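Local coordinates for protein CG8862 (Drosophila melanogaster, PDB 3ISM) that probably cleaves DNA and RNA as a magnesium-dependent endonuclease of the mitochondrion, belonging to the DNA/RNA non-specific endonuclease family, at residues R34-Y43 / H114-N123; D200-Y208 / I243-N252. All blocks are in the same frame, centred on the assembly; numbering follows the deposited sequence. Where two conformers were deposited one is given.

Contact 1: residues R34-Y43 / H114-N123; sequences RSHSDYVLSY and HCDETFYLSN
The beta-hairpin of strands 33-35 and 40-44, at one border of the large mixed sheet, packs against residues 114-123, where Glu-117 grips its turn. The carboxylate of Glu-117 takes two bonds from Ser-37. OE1 accepts the backbone N of Ser-37 at 2.8 Å, 25° out of the carboxylate plane, while OE2 receives the hydroxyl OG of Ser-37 on its syn lone pair at 2.7 Å. A water donates to both Glu-117 OE1 and the carbonyl O of His-114.

Next along the hairpin, CG of Tyr-39 sits between the backbone N and the carbonyl carbon (chi1 70°), a crowded position that sends the ring toward 114-123, where its OH donates to the carbonyl O of Glu-117 at 2.6 Å from above the carbonyl plane. In this His-Me finger nuclease the 114-123 connection leads from helix 112-116 to strand 124-127, which pairs with strand 98-101 carrying His-101, the predicted proton acceptor; Thr-118 packs on that histidine. Asn-123 ND2 donates to the carbonyl O of Thr-118 almost in line, at 172°, and is also bonded to Ala-103.

Toward the helix, CB of Asp-38 lies over one face of the His-114 imidazole, 4.1 Å from the ring centroid, and a water joins Asp-38 OD2 to His-114 ND1. Arg-18 and His-108 hold the same carboxylate. On the strand beyond, Leu-41 CD1 reaches the carbonyl O of Ser-122 at 3.3 Å.

Contact 2: residues D200-Y208 / I243-N252; sequences DHKLHMESY and INRKQLTTIN
Met-205 lies across Leu-248 and Arg-245, and its side chain can be followed outward from the strand. CB touches Leu-248 CD1 at 3.8 Å. With CG anti to the backbone N (chi1 180°), the chain runs out straight to SD, which meets the same Leu-248 methyl and sits over one face of the Arg-245 guanidinium. The bend at the last torsion then brings CE to within 3.9 Å of Arg-245 NE. Glu-229 and Glu-232 of helix 228-235 hold the far end of that arginine by salt bridges.

Behind this side chain the backbones pair in parallel. Met-205 N donates to Thr-250 O at 2.9 Å, and Asn-252 N returns a bond to Met-205 O; upstream, Thr-249 N reaches Leu-203 O at 2.7 Å. His-204 and Thr-250 share a hydrogen bond between ND1 and OG1, with OG1 at the edge of the imidazole and in its plane. A water links Thr-250 OG1 to Met-205 O.

Asn-252 extends the pairing with its side chain, OD1 accepting the backbone N of Ser-207 at 2.9 Å. An alanine here would remove that acceptor, is likely to leave the Ser-207 N-H without this mate, and would probably open a gap beside CA of Glu-206.

Strands 203-211 and 250-251, joined through helix 228-235, form a beta-alpha-beta unit, whose parallel pairing contrasts with the antiparallel neighbours elsewhere in the sheet.

How the contacts relate
Contacts 1 and 2 lie near opposite borders of the same eight-stranded mixed sheet. Strands 33-35 and 40-44 of contact 1 stand first and second in its order, strands 203-211 and 250-251 of contact 2 sixth and seventh, with 49-57, 153-161 and 189-197 between them. Their centres are 27 Å apart and their nearest atoms about 16 Å, so they do not touch. Along the chain they come in series, contact 1 closing before contact 2 opens. Contact 1 joins one border to the connection beside the predicted active-site histidine, with the Asn-123 side chain about 8 Å from a bound magnesium ion, whereas contact 2 sets strand 250-251, near the C-terminus, beside 203-211, one strand in from border strand 254-255.

Contact 1: residues R34-Y43 / H114-N123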
# COMPACT_ATOMS: atom_id res chain seq x y z
N ARG B 34 -8.68 0.63 16.32
CA ARG B 34 -9.92 1.05 16.95
C ARG B 34 -10.69 -0.14 17.50
O ARG B 34 -10.72 -1.21 16.90
CB ARG B 34 -10.79 1.81 15.95
CG ARG B 34 -10.37 3.27 15.72
CD ARG B 34 -11.22 3.95 14.64
NE ARG B 34 -12.63 4.04 15.03
CZ ARG B 34 -13.59 3.24 14.56
NH1 ARG B 34 -13.31 2.29 13.68
NH2 ARG B 34 -14.84 3.40 14.98
N SER B 35 -11.30 0.05 18.66
CA SER B 35 -12.02 -1.02 19.33
C SER B 35 -13.52 -0.80 19.26
O SER B 35 -13.99 0.30 19.52
CB SER B 35 -11.59 -1.10 20.80
OG SER B 35 -10.18 -1.16 20.94
N HIS B 36 -14.26 -1.85 18.92
CA HIS B 36 -15.69 -1.83 19.06
C HIS B 36 -16.02 -2.74 20.24
O HIS B 36 -15.12 -3.23 20.93
CB HIS B 36 -16.39 -2.22 17.75
CG HIS B 36 -16.18 -1.23 16.65
ND1 HIS B 36 -17.00 -0.13 16.48
CD2 HIS B 36 -15.21 -1.12 15.72
CE1 HIS B 36 -16.56 0.59 15.47
NE2 HIS B 36 -15.46 0.02 14.99
N SER B 37 -17.31 -2.94 20.49
CA SER B 37 -17.76 -3.76 21.59
C SER B 37 -17.36 -5.23 21.52
O SER B 37 -17.24 -5.88 22.55
CB SER B 37 -19.27 -3.66 21.74
OG SER B 37 -19.69 -2.30 21.80
N ASP B 38 -17.18 -5.77 20.31
CA ASP B 38 -16.92 -7.21 20.17
C ASP B 38 -15.97 -7.54 19.02
O ASP B 38 -15.82 -8.71 18.65
CB ASP B 38 -18.23 -8.00 20.04
CG ASP B 38 -18.06 -9.48 20.42
OD1 ASP B 38 -17.38 -9.78 21.43
OD2 ASP B 38 -18.63 -10.36 19.73
N TYR B 39 -15.32 -6.53 18.46
CA TYR B 39 -14.20 -6.76 17.53
C TYR B 39 -13.20 -5.61 17.58
O TYR B 39 -13.49 -4.56 18.16
CB TYR B 39 -14.67 -7.04 16.09
CG TYR B 39 -15.28 -5.89 15.31
CD1 TYR B 39 -14.56 -5.27 14.30
CD2 TYR B 39 -16.58 -5.46 15.55
CE1 TYR B 39 -15.12 -4.24 13.56
CE2 TYR B 39 -17.15 -4.43 14.80
CZ TYR B 39 -16.41 -3.83 13.81
OH TYR B 39 -16.95 -2.80 13.06
N VAL B 40 -12.02 -5.84 17.01
CA VAL B 40 -10.97 -4.83 16.96
C VAL B 40 -10.64 -4.55 15.49
O VAL B 40 -10.64 -5.47 14.67
CB VAL B 40 -9.71 -5.26 17.77
CG1 VAL B 40 -8.63 -4.19 17.72
CG2 VAL B 40 -10.08 -5.55 19.22
N LEU B 41 -10.38 -3.29 15.16
CA LEU B 41 -10.18 -2.88 13.78
C LEU B 41 -8.95 -1.99 13.63
O LEU B 41 -8.80 -1.02 14.35
CB LEU B 41 -11.42 -2.13 13.29
CG LEU B 41 -11.41 -1.57 11.85
CD1 LEU B 41 -12.70 -2.01 11.17
CD2 LEU B 41 -11.32 -0.07 11.84
N SER B 42 -8.08 -2.33 12.68
CA SER B 42 -7.00 -1.44 12.26
C SER B 42 -7.41 -0.87 10.91
O SER B 42 -7.70 -1.63 9.99
CB SER B 42 -5.68 -2.18 12.17
OG SER B 42 -4.68 -1.46 11.47
N TYR B 43 -7.51 0.46 10.82
CA TYR B 43 -8.05 1.11 9.62
C TYR B 43 -6.93 1.63 8.72
O TYR B 43 -5.99 2.30 9.20
CB TYR B 43 -8.97 2.27 10.00
CG TYR B 43 -9.76 2.82 8.83
CD1 TYR B 43 -10.72 2.02 8.17
CD2 TYR B 43 -9.55 4.12 8.35
CE1 TYR B 43 -11.45 2.52 7.09
CE2 TYR B 43 -10.28 4.63 7.27
CZ TYR B 43 -11.23 3.82 6.65
OH TYR B 43 -11.98 4.31 5.60
N HIS B 114 -23.66 -4.99 19.14
CA HIS B 114 -22.46 -5.71 18.70
C HIS B 114 -22.52 -5.94 17.20
O HIS B 114 -21.51 -5.80 16.50
CB HIS B 114 -22.36 -7.07 19.42
CG HIS B 114 -21.98 -6.97 20.86
ND1 HIS B 114 -21.68 -8.07 21.63
CD2 HIS B 114 -21.84 -5.89 21.68
CE1 HIS B 114 -21.39 -7.69 22.86
NE2 HIS B 114 -21.47 -6.37 22.91
N CYS B 115 -23.71 -6.31 16.73
CA CYS B 115 -24.01 -6.56 15.33
C CYS B 115 -24.07 -5.23 14.55
O CYS B 115 -23.47 -5.12 13.47
CB CYS B 115 -25.35 -7.30 15.22
SG CYS B 115 -25.77 -7.86 13.55
N ASP B 116 -24.79 -4.25 15.11
CA ASP B 116 -24.88 -2.90 14.54
C ASP B 116 -23.52 -2.34 14.18
O ASP B 116 -23.33 -1.76 13.10
CB ASP B 116 -25.55 -1.93 15.53
CG ASP B 116 -27.06 -2.07 15.56
OD1 ASP B 116 -27.64 -2.55 14.57
OD2 ASP B 116 -27.67 -1.68 16.58
N GLU B 117 -22.57 -2.50 15.10
CA GLU B 117 -21.23 -1.97 14.91
C GLU B 117 -20.44 -2.59 13.74
O GLU B 117 -19.46 -2.00 13.27
CB GLU B 117 -20.42 -2.07 16.21
CG GLU B 117 -20.86 -1.11 17.34
CD GLU B 117 -20.34 -1.56 18.71
OE1 GLU B 117 -19.47 -2.46 18.75
OE2 GLU B 117 -20.82 -1.05 19.75
N THR B 118 -20.84 -3.77 13.26
CA THR B 118 -20.18 -4.34 12.07
C THR B 118 -20.62 -3.64 10.79
O THR B 118 -20.03 -3.84 9.73
CB THR B 118 -20.41 -5.87 11.93
OG1 THR B 118 -21.80 -6.12 11.64
CG2 THR B 118 -20.04 -6.59 13.23
N PHE B 119 -21.66 -2.82 10.87
CA PHE B 119 -22.14 -2.11 9.67
C PHE B 119 -21.52 -0.73 9.40
O PHE B 119 -21.90 -0.05 8.44
CB PHE B 119 -23.67 -2.07 9.65
CG PHE B 119 -24.31 -3.38 9.27
CD1 PHE B 119 -24.79 -3.58 7.98
CD2 PHE B 119 -24.40 -4.43 10.19
CE1 PHE B 119 -25.38 -4.79 7.61
CE2 PHE B 119 -24.99 -5.65 9.83
CZ PHE B 119 -25.48 -5.83 8.54
N TYR B 120 -20.54 -0.32 10.21
CA TYR B 120 -19.78 0.88 9.89
C TYR B 120 -19.00 0.61 8.62
O TYR B 120 -18.39 -0.46 8.47
CB TYR B 120 -18.81 1.27 11.00
CG TYR B 120 -19.48 1.91 12.19
CD1 TYR B 120 -20.08 3.15 12.08
CD2 TYR B 120 -19.51 1.26 13.42
CE1 TYR B 120 -20.71 3.75 13.17
CE2 TYR B 120 -20.12 1.84 14.53
CZ TYR B 120 -20.72 3.09 14.39
OH TYR B 120 -21.33 3.68 15.48
N LEU B 121 -19.02 1.58 7.70
CA LEU B 121 -18.27 1.46 6.46
C LEU B 121 -16.75 1.31 6.64
O LEU B 121 -16.06 0.90 5.71
CB LEU B 121 -18.55 2.65 5.53
CG LEU B 121 -19.99 2.64 5.01
CD1 LEU B 121 -20.34 3.99 4.39
CD2 LEU B 121 -20.19 1.50 4.01
N SER B 122 -16.24 1.64 7.83
CA SER B 122 -14.83 1.37 8.12
C SER B 122 -14.53 -0.11 8.29
O SER B 122 -13.36 -0.50 8.26
CB SER B 122 -14.37 2.15 9.34
OG SER B 122 -15.18 1.88 10.45
N ASN B 123 -15.58 -0.93 8.46
CA ASN B 123 -15.43 -2.38 8.55
C ASN B 123 -15.62 -3.03 7.17
O ASN B 123 -15.59 -4.25 7.05
CB ASN B 123 -16.40 -2.97 9.61
CG ASN B 123 -16.27 -4.51 9.78
OD1 ASN B 123 -15.17 -5.06 9.90
ND2 ASN B 123 -17.42 -5.20 9.78
O HOH W 1 -21.51 -10.35 20.05
O HOH W 2 -19.09 -4.98 17.97

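Contact 2: residues D200-Y208 / I243-N252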
# COMPACT_ATOMS: atom_id res chain seq x y z
N ASP B 200 -8.04 -29.87 25.68
CA ASP B 200 -6.67 -29.90 26.19
C ASP B 200 -6.02 -28.60 25.76
O ASP B 200 -6.65 -27.78 25.09
CB ASP B 200 -5.90 -31.11 25.65
CG ASP B 200 -6.23 -31.43 24.20
OD1 ASP B 200 -6.30 -30.49 23.38
OD2 ASP B 200 -6.41 -32.62 23.89
N HIS B 201 -4.76 -28.38 26.10
CA HIS B 201 -4.20 -27.05 25.85
C HIS B 201 -3.65 -26.83 24.43
O HIS B 201 -2.90 -25.88 24.18
CB HIS B 201 -3.22 -26.65 26.95
CG HIS B 201 -3.88 -26.56 28.30
ND1 HIS B 201 -3.92 -27.62 29.18
CD2 HIS B 201 -4.56 -25.55 28.89
CE1 HIS B 201 -4.58 -27.26 30.26
NE2 HIS B 201 -4.98 -26.01 30.12
N LYS B 202 -4.09 -27.68 23.50
CA LYS B 202 -3.56 -27.67 22.14
C LYS B 202 -4.09 -26.51 21.31
O LYS B 202 -5.24 -26.07 21.44
CB LYS B 202 -3.84 -29.01 21.45
CG LYS B 202 -3.17 -30.22 22.11
CD LYS B 202 -3.68 -31.52 21.51
CE LYS B 202 -3.22 -32.73 22.31
NZ LYS B 202 -1.74 -32.90 22.26
N LEU B 203 -3.22 -26.00 20.45
CA LEU B 203 -3.58 -24.90 19.58
C LEU B 203 -3.52 -25.37 18.12
O LEU B 203 -2.59 -26.07 17.72
CB LEU B 203 -2.65 -23.72 19.83
CG LEU B 203 -2.59 -23.19 21.28
CD1 LEU B 203 -1.59 -22.05 21.42
CD2 LEU B 203 -3.96 -22.74 21.77
N HIS B 204 -4.54 -25.01 17.35
CA HIS B 204 -4.64 -25.42 15.95
C HIS B 204 -4.85 -24.20 15.08
O HIS B 204 -5.78 -23.43 15.30
CB HIS B 204 -5.81 -26.38 15.74
CG HIS B 204 -5.78 -27.57 16.65
ND1 HIS B 204 -5.35 -28.81 16.24
CD2 HIS B 204 -6.11 -27.69 17.96
CE1 HIS B 204 -5.43 -29.65 17.26
NE2 HIS B 204 -5.90 -29.00 18.31
N MET B 205 -4.01 -24.05 14.06
CA MET B 205 -4.12 -22.90 13.15
C MET B 205 -4.64 -23.28 11.76
O MET B 205 -4.28 -24.32 11.22
CB MET B 205 -2.78 -22.19 13.03
CG MET B 205 -2.80 -21.00 12.10
SD MET B 205 -1.23 -20.15 12.08
CE MET B 205 -1.31 -19.23 13.62
N GLU B 206 -5.49 -22.42 11.20
CA GLU B 206 -5.90 -22.51 9.80
C GLU B 206 -5.67 -21.15 9.15
O GLU B 206 -5.82 -20.12 9.80
CB GLU B 206 -7.39 -22.89 9.68
CG GLU B 206 -7.76 -24.24 10.26
CD GLU B 206 -9.20 -24.66 9.97
OE1 GLU B 206 -9.96 -23.91 9.30
OE2 GLU B 206 -9.59 -25.74 10.44
N SER B 207 -5.31 -21.15 7.88
CA SER B 207 -5.22 -19.88 7.15
C SER B 207 -5.58 -20.05 5.68
O SER B 207 -5.17 -21.02 5.04
CB SER B 207 -3.83 -19.24 7.30
OG SER B 207 -2.81 -20.13 6.95
N TYR B 208 -6.34 -19.09 5.18
CA TYR B 208 -6.93 -19.13 3.85
C TYR B 208 -6.65 -17.81 3.15
O TYR B 208 -6.62 -16.77 3.80
CB TYR B 208 -8.45 -19.30 3.93
CG TYR B 208 -8.90 -20.55 4.65
CD1 TYR B 208 -9.29 -21.68 3.94
CD2 TYR B 208 -8.95 -20.60 6.05
CE1 TYR B 208 -9.70 -22.83 4.60
CE2 TYR B 208 -9.35 -21.74 6.71
CZ TYR B 208 -9.73 -22.84 5.98
OH TYR B 208 -10.11 -23.97 6.64
N ILE B 243 2.24 -16.69 19.86
CA ILE B 243 2.41 -18.14 19.68
C ILE B 243 3.66 -18.46 18.85
O ILE B 243 3.77 -18.01 17.71
CB ILE B 243 1.19 -18.77 18.97
CG1 ILE B 243 -0.11 -18.34 19.67
CG2 ILE B 243 1.31 -20.31 18.92
CD1 ILE B 243 -1.38 -18.80 18.96
N ASN B 244 4.58 -19.22 19.42
CA ASN B 244 5.67 -19.85 18.65
C ASN B 244 5.04 -20.94 17.77
O ASN B 244 4.33 -21.81 18.28
CB ASN B 244 6.71 -20.42 19.64
CG ASN B 244 7.84 -21.20 18.96
OD1 ASN B 244 8.07 -21.11 17.75
ND2 ASN B 244 8.56 -21.96 19.76
N ARG B 245 5.30 -20.89 16.47
CA ARG B 245 4.68 -21.83 15.51
C ARG B 245 5.10 -23.28 15.76
O ARG B 245 4.44 -24.22 15.30
CB ARG B 245 5.01 -21.43 14.06
CG ARG B 245 4.50 -20.07 13.64
CD ARG B 245 3.18 -20.12 12.87
NE ARG B 245 2.48 -18.85 12.99
CZ ARG B 245 2.52 -17.86 12.11
NH1 ARG B 245 3.20 -17.98 10.97
NH2 ARG B 245 1.84 -16.74 12.35
N LYS B 246 6.21 -23.46 16.49
CA LYS B 246 6.68 -24.78 16.88
C LYS B 246 5.83 -25.37 18.00
O LYS B 246 5.97 -26.55 18.32
CB LYS B 246 8.15 -24.73 17.29
CG LYS B 246 9.10 -24.41 16.15
CD LYS B 246 10.55 -24.71 16.53
CE LYS B 246 11.48 -24.58 15.34
NZ LYS B 246 11.51 -23.18 14.82
N GLN B 247 4.96 -24.56 18.59
CA GLN B 247 4.07 -25.05 19.64
C GLN B 247 2.61 -25.22 19.20
O GLN B 247 1.74 -25.53 20.01
CB GLN B 247 4.16 -24.18 20.90
CG GLN B 247 5.18 -24.68 21.90
CD GLN B 247 5.50 -23.66 22.97
OE1 GLN B 247 5.54 -22.45 22.71
NE2 GLN B 247 5.72 -24.14 24.20
N LEU B 248 2.35 -25.00 17.91
CA LEU B 248 1.05 -25.33 17.35
C LEU B 248 0.97 -26.86 17.25
O LEU B 248 2.00 -27.54 17.19
CB LEU B 248 0.86 -24.70 15.97
CG LEU B 248 0.61 -23.19 15.96
CD1 LEU B 248 0.63 -22.62 14.55
CD2 LEU B 248 -0.71 -22.85 16.67
N THR B 249 -0.24 -27.40 17.24
CA THR B 249 -0.39 -28.84 17.10
C THR B 249 -0.61 -29.17 15.63
O THR B 249 0.01 -30.09 15.10
CB THR B 249 -1.52 -29.38 18.00
OG1 THR B 249 -1.15 -29.19 19.37
CG2 THR B 249 -1.75 -30.87 17.75
N THR B 250 -1.48 -28.41 14.97
CA THR B 250 -1.69 -28.55 13.54
C THR B 250 -1.77 -27.20 12.86
O THR B 250 -2.15 -26.20 13.48
CB THR B 250 -2.99 -29.32 13.17
OG1 THR B 250 -4.12 -28.59 13.65
CG2 THR B 250 -3.00 -30.74 13.76
N ILE B 251 -1.41 -27.19 11.58
CA ILE B 251 -1.56 -26.03 10.72
C ILE B 251 -2.24 -26.53 9.46
O ILE B 251 -1.72 -27.43 8.79
CB ILE B 251 -0.20 -25.43 10.35
CG1 ILE B 251 0.58 -25.03 11.61
CG2 ILE B 251 -0.40 -24.28 9.37
CD1 ILE B 251 1.96 -24.44 11.34
N ASN B 252 -3.40 -25.96 9.16
CA ASN B 252 -4.24 -26.42 8.06
C ASN B 252 -4.41 -27.94 8.05
O ASN B 252 -4.23 -28.58 7.02
CB ASN B 252 -3.73 -25.89 6.71
CG ASN B 252 -3.96 -24.39 6.56
OD1 ASN B 252 -5.02 -23.88 6.93
ND2 ASN B 252 -2.98 -23.67 6.02
O HOH W 3 -5.30 -26.84 11.90